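Local coordinates for nitroreductase family protein (Lactobacillus plantarum, PDB 4QLX) that reduces enones with FMN as its cofactor, probably turning 10-oxo-octadecenoate into 10-oxooctadecanoate at the expense of NADH in a pathway that saturates polyunsaturated fatty acids, at residues A49-C53 with N54-W58; V63-P66 with E67-A70; Y101-R104 with D105-K109; P137-L140 with K141-A144; F174-M177 with I178-G182. All coordinates share one frame; numbering follows the deposited sequence.

From the N terminus, contact 1 shapes the loop between helix 36-46 and strand 58-63, where flavin and fatty acid are bound. Contact 2 follows where that strand ends and helix 66-72 begins. Contact 3 lies at the start of helix 103-112 and contact 4 at that of helix 137-161; contact 5 is helix 177-181 with the loop before it. Each is one continuous stretch, so the five stand in series and none nests or crosses. In space contact 1 touches contacts 3 and 4: C53 meets Y103 and W107, and A52 meets D143. Contacts 2 and 5 come within about 5 Å (nearest atoms) without touching, and M177 and L181 of contact 5 pack on F72 of helix 66-72.

Contact 1. Residues A49-C53 with N54-W58. With FMN (flavin mononucleotide), chain J; KTC (10-oxooctadecanoic acid), chain D.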
# COMPACT_ATOMS: atom_id res chain seq x y z
N ALA A 49 2.45 -7.39 4.67
CA ALA A 49 2.94 -6.03 4.39
C ALA A 49 4.10 -5.59 5.32
O ALA A 49 4.20 -6.07 6.45
CB ALA A 49 1.77 -5.02 4.48
N PRO A 50 4.97 -4.68 4.84
CA PRO A 50 6.00 -4.09 5.70
C PRO A 50 5.38 -3.10 6.66
O PRO A 50 4.23 -2.70 6.47
CB PRO A 50 6.92 -3.37 4.70
CG PRO A 50 5.95 -2.91 3.66
CD PRO A 50 4.99 -4.08 3.49
N SER A 51 6.12 -2.70 7.68
CA SER A 51 5.65 -1.75 8.67
C SER A 51 6.89 -1.15 9.31
O SER A 51 7.93 -1.82 9.37
CB SER A 51 4.74 -2.42 9.72
OG SER A 51 5.47 -3.37 10.48
N ALA A 52 6.81 0.10 9.76
CA ALA A 52 7.98 0.73 10.36
C ALA A 52 8.43 -0.07 11.58
O ALA A 52 7.63 -0.37 12.46
CB ALA A 52 7.70 2.19 10.74
N CYS A 53 9.72 -0.41 11.61
CA CYS A 53 10.32 -1.23 12.67
C CYS A 53 9.57 -2.53 12.96
O CYS A 53 9.62 -3.05 14.09
CB CYS A 53 10.44 -0.41 13.96
SG CYS A 53 11.70 0.90 13.84
N ASN A 54 8.89 -3.05 11.94
CA ASN A 54 8.07 -4.27 12.04
C ASN A 54 7.09 -4.23 13.21
O ASN A 54 6.73 -5.27 13.76
CB ASN A 54 8.95 -5.53 12.12
CG ASN A 54 8.18 -6.80 11.73
OD1 ASN A 54 7.22 -6.73 10.95
ND2 ASN A 54 8.56 -7.94 12.29
N LEU A 55 6.65 -3.03 13.58
CA LEU A 55 5.69 -2.85 14.68
C LEU A 55 4.26 -3.18 14.26
O LEU A 55 3.37 -3.31 15.11
CB LEU A 55 5.76 -1.42 15.21
CG LEU A 55 7.10 -1.05 15.89
CD1 LEU A 55 7.07 0.39 16.35
CD2 LEU A 55 7.34 -1.98 17.06
N GLN A 56 4.03 -3.32 12.95
CA GLN A 56 2.76 -3.81 12.44
C GLN A 56 1.58 -3.05 13.06
O GLN A 56 0.68 -3.65 13.65
CB GLN A 56 2.64 -5.31 12.72
CG GLN A 56 3.65 -6.18 11.99
CD GLN A 56 3.81 -7.55 12.65
OE1 GLN A 56 2.91 -8.38 12.59
NE2 GLN A 56 4.97 -7.77 13.29
N SER A 57 1.64 -1.73 12.95
CA SER A 57 0.85 -0.84 13.80
C SER A 57 -0.59 -0.68 13.29
O SER A 57 -1.14 0.43 13.25
CB SER A 57 1.53 0.53 13.90
OG SER A 57 2.87 0.42 14.44
N TRP A 58 -1.18 -1.81 12.91
CA TRP A 58 -2.54 -1.81 12.34
C TRP A 58 -3.49 -2.61 13.21
O TRP A 58 -3.07 -3.49 13.96
CB TRP A 58 -2.54 -2.39 10.92
CG TRP A 58 -1.65 -3.60 10.73
CD1 TRP A 58 -1.80 -4.84 11.29
CD2 TRP A 58 -0.48 -3.69 9.90
NE1 TRP A 58 -0.82 -5.68 10.87
CE2 TRP A 58 0.01 -5.00 10.00
CE3 TRP A 58 0.19 -2.78 9.07
CZ2 TRP A 58 1.15 -5.44 9.32
CZ3 TRP A 58 1.32 -3.21 8.38
CH2 TRP A 58 1.79 -4.54 8.52
N1 FMN J . 13.86 -0.25 7.21
C2 FMN J . 15.08 0.34 7.46
O2 FMN J . 16.11 -0.34 7.45
N3 FMN J . 15.15 1.69 7.74
C4 FMN J . 14.01 2.46 7.77
O4 FMN J . 14.05 3.66 8.02
C4A FMN J . 12.79 1.87 7.50
N5 FMN J . 11.66 2.66 7.53
C5A FMN J . 10.43 2.10 7.25
C6 FMN J . 9.31 2.93 7.26
C7 FMN J . 8.07 2.38 6.97
C7M FMN J . 6.84 3.24 6.98
C8 FMN J . 7.96 1.04 6.66
C8M FMN J . 6.60 0.49 6.36
C9 FMN J . 9.08 0.21 6.66
C9A FMN J . 10.34 0.74 6.95
N10 FMN J . 11.49 -0.06 6.96
C10 FMN J . 12.71 0.51 7.22
C1' FMN J . 11.43 -1.53 6.64
C2' FMN J . 10.91 -2.31 7.87
O2' FMN J . 11.88 -2.36 8.92
C3' FMN J . 10.42 -3.71 7.47
O3' FMN J . 9.28 -3.57 6.60
C4' FMN J . 9.96 -4.60 8.63
O4' FMN J . 11.04 -4.95 9.46
C5' FMN J . 9.31 -5.88 8.12
O5' FMN J . 10.25 -6.60 7.36
P FMN J . 10.00 -6.96 5.79
O1P FMN J . 8.75 -7.79 5.64
O2P FMN J . 9.82 -5.69 5.01
O3P FMN J . 11.24 -7.72 5.33
O1 KTC D . 19.32 -6.76 8.06
C17 KTC D . 19.57 -6.88 9.25
O KTC D . 20.79 -7.26 9.64
C16 KTC D . 18.49 -6.60 10.28
C15 KTC D . 17.57 -5.55 9.69
C14 KTC D . 17.39 -4.41 10.67
C13 KTC D . 15.96 -4.40 11.16
C12 KTC D . 15.25 -3.17 10.64
C11 KTC D . 15.45 -2.01 11.59
C10 KTC D . 14.18 -1.17 11.60
C9 KTC D . 14.35 0.04 10.70
C8 KTC D . 13.00 0.70 10.57
O2 KTC D . 12.04 0.03 10.21
C7 KTC D . 12.88 2.17 10.89
C6 KTC D . 11.48 2.64 10.55
C5 KTC D . 11.43 4.15 10.38
C4 KTC D . 10.99 4.81 11.68
C3 KTC D . 10.96 6.34 11.54
C2 KTC D . 10.96 6.99 12.92
C1 KTC D . 9.99 6.26 13.85
C KTC D . 9.85 6.93 15.19
O HOH W 1 5.66 -5.50 9.03
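S51 holds this loop in shape with its hydroxyl: the backbone N of Q56 donates to S51 OG at 2.9 Å. With OG between the backbone N and the carbonyl carbon (chi1 65°), the small side chain turns back over the chain that follows it. The same OG lies 2.6 Å from a water that donates to A49 O and N54 OD1, linking the three residues. The backbone adds two turns: N54 N donates to S51 O from above the carbonyl plane, and L55 N reaches A52 O in a nearly straight bond (169°).

This folding brings 50-53 against the ligands. C53 N donates to the keto oxygen O2 of 10-oxooctadecanoic acid at 2.7 Å, and C53 SG packs 3.4 Å from its C7. A52, small enough to lie beside both ligands, sets CB 3.8 Å from C7 of the flavin and C6 of the fatty acid, while S51 N gives a weak bond to the ribityl O3'. The loop is one wall of an FMN site at the dimer interface, completed by R26, S24 and N80 of the second subunit, as in the nitroreductase family. The W58 ring turns its edge to A49 O and P50 O.

The loop rests between helices 103-112, 118-133 and 137-161: D147 on the last accepts from A52 N and S57 N, W107 donates to C53 O, and W58 begins strand 58-63.

Contact 2. Residues V63-P66 with E67-A70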
# COMPACT_ATOMS: atom_id res chain seq x y z
N VAL A 63 -16.68 -5.85 9.83
CA VAL A 63 -18.10 -5.54 9.88
C VAL A 63 -18.78 -6.37 8.80
O VAL A 63 -18.55 -6.14 7.62
CB VAL A 63 -18.34 -4.04 9.63
CG1 VAL A 63 -19.82 -3.70 9.75
CG2 VAL A 63 -17.52 -3.20 10.60
N ASP A 64 -19.58 -7.37 9.19
CA ASP A 64 -20.18 -8.23 8.17
C ASP A 64 -21.60 -8.76 8.51
O ASP A 64 -22.05 -9.75 7.94
CB ASP A 64 -19.26 -9.41 7.88
CG ASP A 64 -19.24 -10.42 9.02
OD1 ASP A 64 -19.61 -10.04 10.15
OD2 ASP A 64 -18.86 -11.58 8.77
N THR A 65 -22.26 -8.11 9.46
CA THR A 65 -23.64 -8.46 9.80
C THR A 65 -24.52 -7.22 9.67
O THR A 65 -24.02 -6.09 9.77
CB THR A 65 -23.77 -9.04 11.24
OG1 THR A 65 -23.73 -7.98 12.20
CG2 THR A 65 -22.68 -10.06 11.52
N PRO A 66 -25.82 -7.42 9.42
CA PRO A 66 -26.70 -6.25 9.31
C PRO A 66 -26.65 -5.35 10.55
O PRO A 66 -26.64 -4.12 10.42
CB PRO A 66 -28.09 -6.87 9.13
CG PRO A 66 -27.81 -8.17 8.42
CD PRO A 66 -26.52 -8.67 9.04
N GLU A 67 -26.58 -5.96 11.73
CA GLU A 67 -26.52 -5.21 12.97
C GLU A 67 -25.20 -4.44 13.13
O GLU A 67 -25.16 -3.31 13.62
CB GLU A 67 -26.73 -6.15 14.17
CG GLU A 67 -28.06 -6.92 14.16
CD GLU A 67 -28.02 -8.18 13.29
OE1 GLU A 67 -26.92 -8.54 12.83
OE2 GLU A 67 -29.08 -8.80 13.08
N ALA A 68 -24.10 -5.07 12.71
CA ALA A 68 -22.80 -4.42 12.78
C ALA A 68 -22.74 -3.26 11.78
O ALA A 68 -22.16 -2.21 12.08
CB ALA A 68 -21.68 -5.43 12.52
N LYS A 69 -23.36 -3.45 10.62
CA LYS A 69 -23.36 -2.43 9.58
C LYS A 69 -24.12 -1.20 10.02
O LYS A 69 -23.68 -0.07 9.80
CB LYS A 69 -23.96 -2.98 8.28
CG LYS A 69 -23.08 -3.95 7.54
CD LYS A 69 -23.64 -4.28 6.16
CE LYS A 69 -22.79 -5.33 5.45
NZ LYS A 69 -23.31 -5.62 4.07
N ALA A 70 -25.27 -1.41 10.65
CA ALA A 70 -26.11 -0.29 11.10
C ALA A 70 -25.37 0.53 12.14
O ALA A 70 -25.45 1.76 12.16
CB ALA A 70 -27.44 -0.81 11.66
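V63, the last residue of strand 58-63, reaches the new helix with one methyl: CG1 is anti to the backbone N (chi1 -177°) and rests 3.8 Å from A68 CB. A branched aliphatic suits this buried spot, where the strand end meets the first turn of the helix. D64 turns away from the helix, and its carboxylate pairs instead with R36 in a salt bridge.

T65 is the N-cap of helix 66-72. Its OG1 accepts from A68 N at 3.0 Å, with the N-H reasonably straight at 155°, and so serves an amide of the first turn. The hydroxyl also donates weakly to E67 OE1, 3.3 Å away, because the E67 chain bends at chi2 (83°) and swings its carboxylate back over the cap. Were T65 replaced by alanine, A68 N would probably be left without its capping acceptor and the E67 carboxylate set free to turn. The carbonyl oxygen T65 O starts the helical pattern by accepting from K69 N at 2.9 Å.

P66 follows in the first turn, where its lack of an N-H costs no helical bond, and its ring lies beside the E67 side chain, pointing the same way. P66 O takes the bond from A70 N. The K69 aliphatic chain passes T65 O, with CG 3.2 Å from it, before NZ continues to the carbonyl oxygens of D85 and A87.

Contact 3. Residues Y101-R104 with D105-K109; sequences YVYR and DVWNK
Y103 and W107, one turn apart, make the tightly packed side. W107 CD1 sits over one face of the tyrosine ring, displaced toward its rim and 3.6 Å from Y103 CE1. The planes are inclined by 45°, making the pair oblique. With its CG anti to the backbone N (chi1 -169°), Y103 swings its ring along the helix to meet the indole. Large aromatics suit this flank: Y103 also packs on C53, L55 and helix 118-133, while W107 touches the bound fatty acid and donates from NE1 to C53 O. V106 CG1 lies over a face of the indole, offset toward the rim.

These residues form the start of helix 103-112, with V102 at the N-cap position. V102 O accepts from V106 N at 2.9 Å and Y103 O from W107 N at 3.1 Å, regular helical bonds. The valine side chains of the first pair meet more lightly, CG2 to CG2 at 4.0 Å.

The other flank is polar and looser. N108 and R104 point the same way, N108 ND2 3.5 Å from the aliphatic CG of the exposed arginine. Two waters span the start of the helix: one donates to Y101 O and accepts from D105 N, the other donates to Y101 O and to D105 OD2, the latter at 2.5 Å. An acidic residue probably suits this helix N terminus, toward which the first N-H groups point.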
# COMPACT_ATOMS: atom_id res chain seq x y z
N TYR A 101 5.20 0.06 22.22
CA TYR A 101 5.36 -0.34 23.62
C TYR A 101 6.15 -1.65 23.72
O TYR A 101 6.83 -1.90 24.71
CB TYR A 101 3.99 -0.48 24.31
CG TYR A 101 3.31 0.83 24.69
CD1 TYR A 101 3.86 2.06 24.33
CD2 TYR A 101 2.14 0.84 25.44
CE1 TYR A 101 3.26 3.26 24.69
CE2 TYR A 101 1.52 2.04 25.81
CZ TYR A 101 2.08 3.25 25.42
OH TYR A 101 1.47 4.45 25.78
N VAL A 102 6.06 -2.49 22.69
CA VAL A 102 6.75 -3.79 22.72
C VAL A 102 8.06 -3.79 21.92
O VAL A 102 8.66 -4.85 21.74
CB VAL A 102 5.85 -4.92 22.16
CG1 VAL A 102 4.69 -5.19 23.10
CG2 VAL A 102 5.36 -4.58 20.79
N TYR A 103 8.50 -2.62 21.48
CA TYR A 103 9.65 -2.49 20.59
C TYR A 103 10.86 -3.29 21.10
O TYR A 103 11.37 -4.16 20.40
CB TYR A 103 10.04 -1.01 20.42
CG TYR A 103 11.06 -0.74 19.33
CD1 TYR A 103 12.38 -1.18 19.44
CD2 TYR A 103 10.72 -0.01 18.21
CE1 TYR A 103 13.31 -0.93 18.44
CE2 TYR A 103 11.65 0.25 17.21
CZ TYR A 103 12.94 -0.22 17.33
OH TYR A 103 13.84 0.04 16.33
N ARG A 104 11.29 -2.99 22.32
CA ARG A 104 12.51 -3.59 22.86
C ARG A 104 12.43 -5.12 22.96
O ARG A 104 13.40 -5.82 22.66
CB ARG A 104 12.83 -3.00 24.24
CG ARG A 104 14.11 -3.56 24.86
CD ARG A 104 14.38 -2.92 26.21
NE ARG A 104 14.39 -1.47 26.13
CZ ARG A 104 15.46 -0.75 25.79
NH1 ARG A 104 16.60 -1.35 25.48
NH2 ARG A 104 15.38 0.57 25.75
N ASP A 105 11.27 -5.63 23.37
CA ASP A 105 11.08 -7.07 23.53
C ASP A 105 11.08 -7.78 22.19
O ASP A 105 11.70 -8.83 22.01
CB ASP A 105 9.76 -7.36 24.26
CG ASP A 105 9.82 -7.01 25.73
OD1 ASP A 105 10.92 -7.09 26.32
OD2 ASP A 105 8.77 -6.65 26.30
N VAL A 106 10.35 -7.19 21.25
CA VAL A 106 10.25 -7.69 19.89
C VAL A 106 11.59 -7.82 19.16
O VAL A 106 11.88 -8.86 18.56
CB VAL A 106 9.30 -6.78 19.08
CG1 VAL A 106 9.74 -6.65 17.65
CG2 VAL A 106 7.87 -7.30 19.18
N TRP A 107 12.43 -6.79 19.21
CA TRP A 107 13.71 -6.88 18.52
C TRP A 107 14.71 -7.71 19.35
O TRP A 107 15.65 -8.29 18.79
CB TRP A 107 14.22 -5.47 18.18
CG TRP A 107 13.47 -4.99 16.97
CD1 TRP A 107 12.44 -4.08 16.94
CD2 TRP A 107 13.62 -5.47 15.63
NE1 TRP A 107 11.96 -3.95 15.65
CE2 TRP A 107 12.67 -4.79 14.83
CE3 TRP A 107 14.48 -6.40 15.03
CZ2 TRP A 107 12.57 -5.01 13.46
CZ3 TRP A 107 14.37 -6.62 13.67
CH2 TRP A 107 13.42 -5.93 12.90
N ASN A 108 14.49 -7.83 20.65
CA ASN A 108 15.29 -8.77 21.45
C ASN A 108 15.01 -10.22 21.06
O ASN A 108 15.90 -11.07 21.13
CB ASN A 108 15.03 -8.58 22.95
CG ASN A 108 15.78 -7.39 23.53
OD1 ASN A 108 16.81 -6.98 23.00
ND2 ASN A 108 15.26 -6.84 24.62
N LYS A 109 13.77 -10.50 20.63
CA LYS A 109 13.39 -11.86 20.28
C LYS A 109 14.14 -12.28 19.01
O LYS A 109 14.57 -13.42 18.89
CB LYS A 109 11.87 -11.98 20.08
CG LYS A 109 11.42 -11.97 18.62
CD LYS A 109 9.92 -11.78 18.45
CE LYS A 109 9.63 -11.17 17.07
NZ LYS A 109 10.45 -9.99 16.74
O HOH W 2 9.38 -3.76 25.10
O HOH W 3 7.24 -4.65 26.36

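Contact 4. Residues P137-L140 with K141-A144. With KTC (10-oxooctadecanoic acid), chain D.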
# COMPACT_ATOMS: atom_id res chain seq x y z
N PRO A 137 2.24 12.99 19.73
CA PRO A 137 1.06 12.25 19.26
C PRO A 137 0.89 12.30 17.73
O PRO A 137 0.66 11.25 17.11
CB PRO A 137 -0.09 12.98 19.96
CG PRO A 137 0.53 13.45 21.25
CD PRO A 137 1.92 13.86 20.88
N ASP A 138 1.03 13.48 17.15
CA ASP A 138 0.90 13.66 15.70
C ASP A 138 1.81 12.68 14.95
O ASP A 138 1.38 12.02 14.01
CB ASP A 138 1.22 15.11 15.31
CG ASP A 138 1.37 15.32 13.80
OD1 ASP A 138 0.46 15.92 13.19
OD2 ASP A 138 2.41 14.92 13.23
N PHE A 139 3.05 12.55 15.39
CA PHE A 139 4.00 11.69 14.69
C PHE A 139 3.71 10.19 14.85
O PHE A 139 3.98 9.41 13.95
CB PHE A 139 5.43 11.96 15.13
CG PHE A 139 6.45 11.31 14.24
CD1 PHE A 139 6.79 11.88 13.02
CD2 PHE A 139 7.03 10.11 14.61
CE1 PHE A 139 7.72 11.27 12.19
CE2 PHE A 139 7.96 9.49 13.78
CZ PHE A 139 8.30 10.07 12.56
N LEU A 140 3.21 9.79 16.01
CA LEU A 140 2.80 8.40 16.18
C LEU A 140 1.60 8.09 15.31
O LEU A 140 1.45 6.99 14.82
CB LEU A 140 2.47 8.10 17.65
CG LEU A 140 3.63 8.16 18.65
CD1 LEU A 140 3.11 7.94 20.07
CD2 LEU A 140 4.67 7.12 18.30
N LYS A 141 0.71 9.07 15.13
CA LYS A 141 -0.48 8.89 14.30
C LYS A 141 -0.07 8.78 12.83
O LYS A 141 -0.58 7.95 12.09
CB LYS A 141 -1.46 10.05 14.52
CG LYS A 141 -2.53 10.15 13.46
CD LYS A 141 -3.42 11.37 13.63
CE LYS A 141 -4.28 11.59 12.39
NZ LYS A 141 -5.31 12.65 12.57
N PHE A 142 0.88 9.63 12.44
CA PHE A 142 1.48 9.61 11.10
C PHE A 142 2.13 8.26 10.80
O PHE A 142 1.89 7.66 9.75
CB PHE A 142 2.49 10.76 11.00
CG PHE A 142 3.39 10.70 9.79
CD1 PHE A 142 2.95 11.17 8.56
CD2 PHE A 142 4.69 10.21 9.90
CE1 PHE A 142 3.78 11.13 7.45
CE2 PHE A 142 5.52 10.16 8.79
CZ PHE A 142 5.06 10.63 7.56
N ASP A 143 2.95 7.80 11.74
CA ASP A 143 3.60 6.50 11.64
C ASP A 143 2.57 5.37 11.50
O ASP A 143 2.67 4.51 10.63
CB ASP A 143 4.49 6.26 12.88
CG ASP A 143 5.14 4.89 12.90
OD1 ASP A 143 4.51 3.91 13.40
OD2 ASP A 143 6.31 4.79 12.47
N ALA A 144 1.57 5.38 12.37
CA ALA A 144 0.59 4.31 12.34
C ALA A 144 -0.24 4.41 11.05
O ALA A 144 -0.61 3.39 10.47
CB ALA A 144 -0.31 4.37 13.57
O1 KTC D . 19.32 -6.76 8.06
C17 KTC D . 19.57 -6.88 9.25
O KTC D . 20.79 -7.26 9.64
C16 KTC D . 18.49 -6.60 10.28
C15 KTC D . 17.57 -5.55 9.69
C14 KTC D . 17.39 -4.41 10.67
C13 KTC D . 15.96 -4.40 11.16
C12 KTC D . 15.25 -3.17 10.64
C11 KTC D . 15.45 -2.01 11.59
C10 KTC D . 14.18 -1.17 11.60
C9 KTC D . 14.35 0.04 10.70
C8 KTC D . 13.00 0.70 10.57
O2 KTC D . 12.04 0.03 10.21
C7 KTC D . 12.88 2.17 10.89
C6 KTC D . 11.48 2.64 10.55
C5 KTC D . 11.43 4.15 10.38
C4 KTC D . 10.99 4.81 11.68
C3 KTC D . 10.96 6.34 11.54
C2 KTC D . 10.96 6.99 12.92
C1 KTC D . 9.99 6.26 13.85
C KTC D . 9.85 6.93 15.19
O HOH W 4 2.84 4.68 15.68
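F139 and F142 bring two phenylalanine rings together only three residues apart, yet neither stacked nor edge-to-face: their planes meet at 36° with centroids 5.7 Å apart. The pair sits in the first turns of helix 137-161, whose regular backbone bonds run from P137 O to K141 N through L140 O to A144 N. Proline suits the opening position, where no N-H is needed within the helix. Both rings leave the helix with CG anti to the backbone N (chi1 -168° for F139 and 168° for F142), which lets F139 CE1 approach F142 CD2 to 3.9 Å.

The far edge of F139 lines the pocket of the bound product, CE2 lying 3.5 Å from the terminal methyl carbon C of 10-oxooctadecanoic acid; a flat apolar ring matches that hydrocarbon tail. F174 of the second subunit meets the same ring edge-to-face, so the helix start also belongs to the dimer interface, where F142 packs on K141 of the second subunit.

D143 points back toward the first turn. Its OD2 is hydrogen-bonded to the Y132 hydroxyl, while OD1 takes a hydrogen from a water at 2.9 Å that gives another to L140 O at 2.8 Å.

Contact 5. Residues F174-M177 with I178-G182; sequences FEKM and IPTLG
This is a local helix contact: the loop after strand 165-169 turns into the short helix 177-181, and K176 and M177 meet T180 and L181, four places on. K176 O is its polar centre, gripped twice by T180. The backbone N of T180 donates to it at 3.0 Å, close to the direction of the C=O bond, while the hydroxyl OG1 gives a second bond of 2.8 Å from above the carbonyl plane. The threonine hydroxyl can do this because OG1 is anti to its own carbonyl carbon (chi1 -65°), which turns it back along the helix. A valine in its place has no hydroxyl to give, which would probably leave K176 O held by the backbone N-H alone of these two donors and the side chain no longer tied to the turn.

P179, in the first turn, needs no N-H for the helix and sets its CD 3.2 Å from K176 O. A water donates to F174 O and accepts from I178 N; the F174 side chain touches the bound product.

On the apolar side, the M177 chain bends at chi2 and chi3, and its flexible thioether SD lies 3.7 Å from L181 CG, the two side chains crossing at a slant. Both also pack on F72 and F92.

At the far end L181 N bonds to M177 O and G182 N to P179 O, and G182 with its positive phi completes a Schellman motif. A helix barely longer than one turn thus has the carbonyl just before its start held by two donors and its end closed by backbone bonds, while its apolar side packs on strand 89-96 and helix 66-72.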
# COMPACT_ATOMS: atom_id res chain seq x y z
N PHE A 174 -14.53 11.19 11.47
CA PHE A 174 -13.27 10.88 12.13
C PHE A 174 -13.30 11.07 13.64
O PHE A 174 -12.50 10.49 14.36
CB PHE A 174 -12.15 11.71 11.52
CG PHE A 174 -11.68 11.20 10.19
CD1 PHE A 174 -10.71 10.21 10.12
CD2 PHE A 174 -12.22 11.69 9.01
CE1 PHE A 174 -10.28 9.73 8.90
CE2 PHE A 174 -11.79 11.21 7.79
CZ PHE A 174 -10.82 10.23 7.73
N GLU A 175 -14.24 11.87 14.14
CA GLU A 175 -14.35 12.09 15.57
C GLU A 175 -15.20 11.00 16.23
O GLU A 175 -15.20 10.88 17.45
CB GLU A 175 -14.92 13.48 15.88
CG GLU A 175 -14.23 14.64 15.15
CD GLU A 175 -14.65 14.78 13.68
OE1 GLU A 175 -15.73 14.28 13.30
OE2 GLU A 175 -13.88 15.39 12.89
N LYS A 176 -15.91 10.21 15.43
CA LYS A 176 -16.86 9.23 15.97
C LYS A 176 -16.50 7.77 15.72
O LYS A 176 -17.02 6.88 16.39
CB LYS A 176 -18.26 9.46 15.38
CG LYS A 176 -19.08 10.51 16.08
CD LYS A 176 -20.47 10.60 15.47
CE LYS A 176 -21.22 9.29 15.61
NZ LYS A 176 -22.57 9.35 14.97
N MET A 177 -15.63 7.52 14.73
CA MET A 177 -15.41 6.15 14.28
C MET A 177 -14.82 5.25 15.37
O MET A 177 -15.29 4.13 15.56
CB MET A 177 -14.50 6.13 13.06
CG MET A 177 -14.25 4.72 12.51
SD MET A 177 -15.74 3.77 12.10
CE MET A 177 -16.27 4.57 10.59
N ILE A 178 -13.81 5.72 16.08
CA ILE A 178 -13.16 4.86 17.07
C ILE A 178 -14.14 4.45 18.18
O ILE A 178 -14.23 3.26 18.51
CB ILE A 178 -11.90 5.52 17.68
CG1 ILE A 178 -10.81 5.66 16.62
CG2 ILE A 178 -11.36 4.71 18.86
CD1 ILE A 178 -10.39 4.35 15.97
N PRO A 179 -14.90 5.40 18.75
CA PRO A 179 -15.84 4.95 19.78
C PRO A 179 -16.95 4.07 19.21
O PRO A 179 -17.35 3.11 19.87
CB PRO A 179 -16.39 6.25 20.35
CG PRO A 179 -15.35 7.28 20.04
CD PRO A 179 -14.83 6.88 18.70
N THR A 180 -17.41 4.39 18.01
CA THR A 180 -18.40 3.57 17.30
C THR A 180 -17.93 2.12 17.16
O THR A 180 -18.73 1.20 17.24
CB THR A 180 -18.70 4.14 15.89
OG1 THR A 180 -19.34 5.42 16.02
CG2 THR A 180 -19.61 3.21 15.09
N LEU A 181 -16.63 1.92 16.98
CA LEU A 181 -16.09 0.57 16.85
C LEU A 181 -15.80 -0.07 18.21
O LEU A 181 -15.45 -1.24 18.30
CB LEU A 181 -14.81 0.59 16.00
CG LEU A 181 -14.94 1.06 14.54
CD1 LEU A 181 -13.58 1.10 13.86
CD2 LEU A 181 -15.90 0.19 13.75
N GLY A 182 -15.95 0.72 19.28
CA GLY A 182 -15.71 0.22 20.62
C GLY A 182 -14.23 0.09 20.92
O GLY A 182 -13.84 -0.65 21.82
O HOH W 5 -12.47 8.48 16.00